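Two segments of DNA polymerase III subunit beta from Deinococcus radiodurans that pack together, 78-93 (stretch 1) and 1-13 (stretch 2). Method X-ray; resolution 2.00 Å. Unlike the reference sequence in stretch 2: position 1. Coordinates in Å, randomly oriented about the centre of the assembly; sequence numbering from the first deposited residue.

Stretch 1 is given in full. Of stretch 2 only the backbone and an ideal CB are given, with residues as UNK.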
# COMPACT_ATOMS: atom_id res chain seq x y z
N ILE A 78 -7.71 -12.42 14.94
CA ILE A 78 -8.84 -13.35 15.08
C ILE A 78 -10.15 -12.56 15.17
O ILE A 78 -11.14 -12.87 14.49
CB ILE A 78 -8.63 -14.26 16.30
CG1 ILE A 78 -7.58 -15.33 15.99
CG2 ILE A 78 -9.94 -14.88 16.75
CD1 ILE A 78 -7.16 -16.11 17.24
N VAL A 79 -10.15 -11.49 15.97
CA VAL A 79 -11.37 -10.70 16.17
C VAL A 79 -11.76 -9.98 14.88
O VAL A 79 -12.91 -10.01 14.48
CB VAL A 79 -11.23 -9.72 17.34
CG1 VAL A 79 -12.47 -8.79 17.46
CG2 VAL A 79 -11.03 -10.47 18.64
N ARG A 80 -10.78 -9.39 14.21
CA ARG A 80 -11.02 -8.74 12.93
C ARG A 80 -11.66 -9.67 11.90
O ARG A 80 -12.55 -9.24 11.18
CB ARG A 80 -9.70 -8.21 12.42
CG ARG A 80 -9.67 -7.63 11.01
CD ARG A 80 -8.25 -7.20 10.65
NE ARG A 80 -7.60 -6.54 11.77
CZ ARG A 80 -6.41 -6.86 12.29
NH1 ARG A 80 -5.66 -7.84 11.80
NH2 ARG A 80 -5.96 -6.17 13.33
N ASN A 81 -11.22 -10.93 11.85
CA ASN A 81 -11.69 -11.89 10.87
C ASN A 81 -13.05 -12.51 11.19
O ASN A 81 -13.61 -13.21 10.36
CB ASN A 81 -10.66 -13.02 10.70
CG ASN A 81 -9.38 -12.57 10.02
OD1 ASN A 81 -9.36 -11.54 9.33
ND2 ASN A 81 -8.30 -13.35 10.18
N LEU A 82 -13.56 -12.28 12.40
CA LEU A 82 -14.84 -12.85 12.77
C LEU A 82 -15.95 -12.24 11.91
O LEU A 82 -15.90 -11.05 11.55
CB LEU A 82 -15.15 -12.62 14.24
CG LEU A 82 -14.39 -13.41 15.28
CD1 LEU A 82 -14.83 -12.89 16.64
CD2 LEU A 82 -14.65 -14.90 15.20
N GLY A 83 -16.92 -13.07 11.57
CA GLY A 83 -18.03 -12.66 10.71
C GLY A 83 -19.08 -11.83 11.42
O GLY A 83 -19.47 -10.76 10.93
N GLY A 84 -19.56 -12.30 12.57
CA GLY A 84 -20.74 -11.69 13.20
C GLY A 84 -20.44 -10.33 13.83
O GLY A 84 -19.31 -9.85 13.76
N GLU A 85 -21.46 -9.71 14.42
CA GLU A 85 -21.28 -8.42 15.10
C GLU A 85 -21.12 -8.52 16.62
O GLU A 85 -20.70 -7.55 17.24
CB GLU A 85 -22.42 -7.45 14.76
CG GLU A 85 -22.39 -6.98 13.31
CD GLU A 85 -21.03 -6.43 12.84
OE1 GLU A 85 -20.18 -5.98 13.65
OE2 GLU A 85 -20.82 -6.46 11.61
N LEU A 86 -21.47 -9.67 17.20
CA LEU A 86 -21.41 -9.84 18.64
C LEU A 86 -20.46 -10.98 18.98
O LEU A 86 -20.52 -12.08 18.39
CB LEU A 86 -22.80 -10.06 19.25
CG LEU A 86 -23.86 -8.97 19.04
CD1 LEU A 86 -25.17 -9.42 19.67
CD2 LEU A 86 -23.45 -7.60 19.57
N VAL A 87 -19.57 -10.70 19.94
CA VAL A 87 -18.49 -11.63 20.30
C VAL A 87 -18.70 -12.14 21.73
O VAL A 87 -19.00 -11.37 22.62
CB VAL A 87 -17.12 -10.96 20.16
CG1 VAL A 87 -15.98 -11.95 20.46
CG2 VAL A 87 -16.94 -10.38 18.75
N GLU A 88 -18.55 -13.45 21.91
CA GLU A 88 -18.50 -14.04 23.24
C GLU A 88 -17.06 -14.44 23.58
O GLU A 88 -16.41 -15.14 22.81
CB GLU A 88 -19.41 -15.27 23.34
CG GLU A 88 -19.50 -15.80 24.77
CD GLU A 88 -20.28 -17.09 24.93
OE1 GLU A 88 -20.08 -18.02 24.12
OE2 GLU A 88 -21.06 -17.16 25.89
N LEU A 89 -16.57 -13.98 24.73
CA LEU A 89 -15.28 -14.39 25.27
C LEU A 89 -15.56 -15.30 26.44
O LEU A 89 -16.50 -15.06 27.22
CB LEU A 89 -14.46 -13.19 25.75
CG LEU A 89 -14.13 -12.16 24.68
CD1 LEU A 89 -13.37 -10.98 25.27
CD2 LEU A 89 -13.37 -12.84 23.53
N GLU A 90 -14.78 -16.38 26.55
CA GLU A 90 -14.85 -17.27 27.70
C GLU A 90 -13.43 -17.69 28.07
O GLU A 90 -12.63 -18.02 27.21
CB GLU A 90 -15.73 -18.49 27.41
CG GLU A 90 -15.79 -19.50 28.57
CD GLU A 90 -16.58 -20.76 28.26
OE1 GLU A 90 -17.44 -20.75 27.35
OE2 GLU A 90 -16.36 -21.77 28.94
N LEU A 91 -13.12 -17.70 29.36
CA LEU A 91 -11.81 -18.09 29.84
C LEU A 91 -11.96 -19.32 30.71
O LEU A 91 -12.62 -19.27 31.75
CB LEU A 91 -11.15 -16.96 30.63
CG LEU A 91 -9.73 -17.25 31.13
CD1 LEU A 91 -8.78 -17.21 29.95
CD2 LEU A 91 -9.31 -16.25 32.19
N SER A 92 -11.36 -20.42 30.27
CA SER A 92 -11.41 -21.68 30.99
C SER A 92 -10.02 -22.28 31.03
O SER A 92 -9.46 -22.60 29.99
CB SER A 92 -12.35 -22.63 30.25
OG SER A 92 -12.70 -23.74 31.05
N GLY A 93 -9.48 -22.43 32.24
CA GLY A 93 -8.08 -22.82 32.42
C GLY A 93 -7.17 -21.82 31.73
O GLY A 93 -7.31 -20.61 31.95
N UNK A 1 -17.19 -20.04 35.06
CA UNK A 1 -15.98 -19.49 34.36
C UNK A 1 -16.26 -18.06 33.93
O UNK A 1 -17.42 -17.66 33.81
CB UNK A 1 -15.60 -20.34 33.14
N UNK A 2 -15.20 -17.30 33.67
CA UNK A 2 -15.37 -15.96 33.11
C UNK A 2 -15.96 -15.98 31.71
O UNK A 2 -15.49 -16.71 30.84
CB UNK A 2 -14.03 -15.23 33.09
N UNK A 3 -16.97 -15.14 31.50
CA UNK A 3 -17.61 -14.99 30.19
C UNK A 3 -17.92 -13.52 29.96
O UNK A 3 -18.41 -12.84 30.86
CB UNK A 3 -18.88 -15.83 30.09
N UNK A 4 -17.64 -13.02 28.76
CA UNK A 4 -17.94 -11.64 28.40
C UNK A 4 -18.66 -11.57 27.06
O UNK A 4 -18.36 -12.32 26.15
CB UNK A 4 -16.66 -10.81 28.35
N UNK A 5 -19.64 -10.67 26.96
CA UNK A 5 -20.28 -10.37 25.68
C UNK A 5 -19.92 -8.96 25.28
O UNK A 5 -20.14 -8.04 26.04
CB UNK A 5 -21.80 -10.54 25.76
N UNK A 6 -19.36 -8.81 24.09
CA UNK A 6 -18.85 -7.54 23.63
C UNK A 6 -19.19 -7.37 22.14
O UNK A 6 -19.36 -8.35 21.40
CB UNK A 6 -17.34 -7.45 23.87
N UNK A 7 -19.36 -6.12 21.72
CA UNK A 7 -19.57 -5.78 20.31
C UNK A 7 -18.25 -5.91 19.57
O UNK A 7 -17.22 -5.43 20.06
CB UNK A 7 -20.14 -4.37 20.16
N UNK A 8 -18.26 -6.55 18.41
CA UNK A 8 -17.04 -6.72 17.62
C UNK A 8 -16.44 -5.36 17.23
O UNK A 8 -15.22 -5.18 17.30
CB UNK A 8 -17.33 -7.55 16.37
N UNK A 9 -17.30 -4.43 16.81
CA UNK A 9 -16.87 -3.10 16.36
C UNK A 9 -16.04 -2.40 17.43
O UNK A 9 -14.97 -1.85 17.14
CB UNK A 9 -18.08 -2.24 16.00
N UNK A 10 -16.50 -2.46 18.67
CA UNK A 10 -15.84 -1.76 19.75
C UNK A 10 -14.56 -2.48 20.14
O UNK A 10 -13.53 -1.85 20.39
CB UNK A 10 -16.77 -1.63 20.96
N UNK A 11 -14.61 -3.81 20.20
CA UNK A 11 -13.41 -4.58 20.52
C UNK A 11 -12.34 -4.39 19.45
O UNK A 11 -11.16 -4.28 19.77
CB UNK A 11 -13.75 -6.06 20.67
N UNK A 12 -12.74 -4.37 18.18
CA UNK A 12 -11.83 -4.06 17.06
C UNK A 12 -11.14 -2.73 17.23
O UNK A 12 -9.94 -2.61 16.95
CB UNK A 12 -12.59 -4.06 15.73
N UNK A 13 -11.89 -1.71 17.63
CA UNK A 13 -11.30 -0.38 17.79
C UNK A 13 -10.22 -0.39 18.84
O UNK A 13 -9.13 0.12 18.61
CB UNK A 13 -12.37 0.65 18.16

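Stretch 2 enters as a strand antiparallel to strand 86-92, their axes 4.6 Å apart at closest approach, and then turns into a helix that runs past residues 79-80. Position 1 begins the stretch, its CB pointing toward stretch 1, 3.5 Å from Leu91 O and 4.5 Å from Glu90 OE2. Small, branched, polar or basic side chains would all be reasonable here. The deposited residue is Val1, which differs from the reference; its CG2 lies 3.5 Å from Glu90 OE2.

Position 2 accepts a backbone hydrogen bond from Leu91 (Leu91 N to the position 2 O, 3.0 Å), and its CB points to the same face as Leu89 and Leu91, 4.2 Å from Leu91 CB. An apolar residue is expected, of no particular shape. It is Met2, and a water links Met2 N to Leu91 O.

At position 3 the CB points to the face carrying Glu88 and Glu90, with Glu88 OE2 4.9 Å from it. Two carboxylates favour a basic residue, although a polar one would also fit. Lys3 is found, its CE 3.5 Å from Glu90 OE1; NZ stays 4.4 Å from that OE1, so the charges are near without forming a salt bridge.

Position 4 returns to the leucine face, its CB 4.2 Å from Leu89 CB. The backbone pairs tightly with Leu89, N to O and O to N both at 2.8 Å, and a small or medium apolar side chain suits. Ala4 meets Leu89 with its single methyl.

Position 5 faces the side of Leu86 and Glu88, with its CB 4.3 Å from Val87 O. Polar residues of many kinds would serve. Asn5 places OD1 3.9 Å from Glu88 CB, and a water donates to both OD1 and Val87 O.

Position 6 lies among Val87 and Leu89, its CB 5.5 Å from Leu89 CD1, and its extended backbone favours a branched apolar residue. Val6, chi1 p, brings CG1 to 3.9 Å from Val87 CB.

Position 7 immediately precedes the helix, where Thr, Ser, Asp or Asn is common. Thr7 makes no capping bond with its side chain; OG1 sits 4.0 Å from Leu86 CD2.

Position 8 points toward stretch 1, and its N donates to Glu85 O at 2.9 Å. Beyond its CB, the carbonyls of residues 82-84 converge, calling for a long donor, Lys or perhaps Arg. Lys8 reaches them: NZ bonds Leu82 O and Gly84 O, each at 2.8 Å, and weakly Gly83 O at 3.2 Å. Its aliphatic part lies against Val79, with CG 4.1 Å from CG1.

Positions 9, 10 and 13 make little or no contact and tolerate many polar residues; they are Lys9, Thr10 and Glu13, the first and last joined by a salt bridge.

Position 11 directs its CB to Val79 CG1, 4.4 Å away, so an aliphatic residue fits. Leu11 places CD2 3.8 Å from that CG1.

Position 12 points sideways near Val79 and Arg80; polar or small residues would do. Asn12 brings OD1 3.3 Å from Val79 CG1, while a water bridges ND2 to Arg80 O.

Stretch 2 (1-13) VMKANVTKKTLNE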
# COMPACT_ATOMS: atom_id res chain seq x y z
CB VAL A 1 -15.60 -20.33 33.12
CG1 VAL A 1 -15.17 -21.74 33.52
CG2 VAL A 1 -16.74 -20.38 32.12
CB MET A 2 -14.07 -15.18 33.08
CG MET A 2 -14.29 -13.69 32.83
SD MET A 2 -14.00 -13.19 31.14
CE MET A 2 -12.24 -12.93 31.42
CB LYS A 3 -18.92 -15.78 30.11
CG LYS A 3 -18.77 -17.21 29.64
CD LYS A 3 -20.05 -17.97 29.89
CE LYS A 3 -19.97 -19.40 29.38
NZ LYS A 3 -21.21 -20.15 29.62
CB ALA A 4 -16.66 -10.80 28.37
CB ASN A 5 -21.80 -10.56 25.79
CG ASN A 5 -22.19 -12.01 25.79
OD1 ASN A 5 -22.06 -12.72 24.78
ND2 ASN A 5 -22.67 -12.48 26.92
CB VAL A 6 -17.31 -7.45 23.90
CG1 VAL A 6 -16.54 -8.51 23.13
CG2 VAL A 6 -16.76 -6.07 23.57
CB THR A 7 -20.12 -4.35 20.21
OG1 THR A 7 -21.48 -4.34 20.67
CG2 THR A 7 -20.08 -3.84 18.80
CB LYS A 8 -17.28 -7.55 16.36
CG LYS A 8 -16.01 -7.86 15.58
CD LYS A 8 -16.27 -8.66 14.31
CE LYS A 8 -16.91 -7.83 13.21
NZ LYS A 8 -17.38 -8.68 12.10
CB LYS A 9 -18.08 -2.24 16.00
CG LYS A 9 -17.72 -0.81 15.59
CD LYS A 9 -18.94 -0.03 15.11
CE LYS A 9 -18.77 1.47 15.31
NZ LYS A 9 -17.40 1.92 14.92
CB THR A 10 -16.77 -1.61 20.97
OG1 THR A 10 -18.12 -1.39 20.55
CG2 THR A 10 -16.36 -0.41 21.78
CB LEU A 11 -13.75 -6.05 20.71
CG LEU A 11 -12.64 -7.02 21.17
CD1 LEU A 11 -12.01 -6.67 22.53
CD2 LEU A 11 -13.26 -8.39 21.19
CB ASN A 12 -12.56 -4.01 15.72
CG ASN A 12 -12.67 -5.35 15.05
OD1 ASN A 12 -11.95 -6.30 15.40
ND2 ASN A 12 -13.56 -5.43 14.06
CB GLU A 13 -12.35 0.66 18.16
CG GLU A 13 -13.17 1.12 16.98
CD GLU A 13 -14.19 2.18 17.36
OE1 GLU A 13 -13.85 3.06 18.18
OE2 GLU A 13 -15.32 2.11 16.83
O HOH W 1 -12.49 -18.66 34.35
O HOH W 2 -22.02 -10.56 22.68
O HOH W 3 -20.07 -5.04 15.97
O HOH W 4 -13.93 -7.10 11.67
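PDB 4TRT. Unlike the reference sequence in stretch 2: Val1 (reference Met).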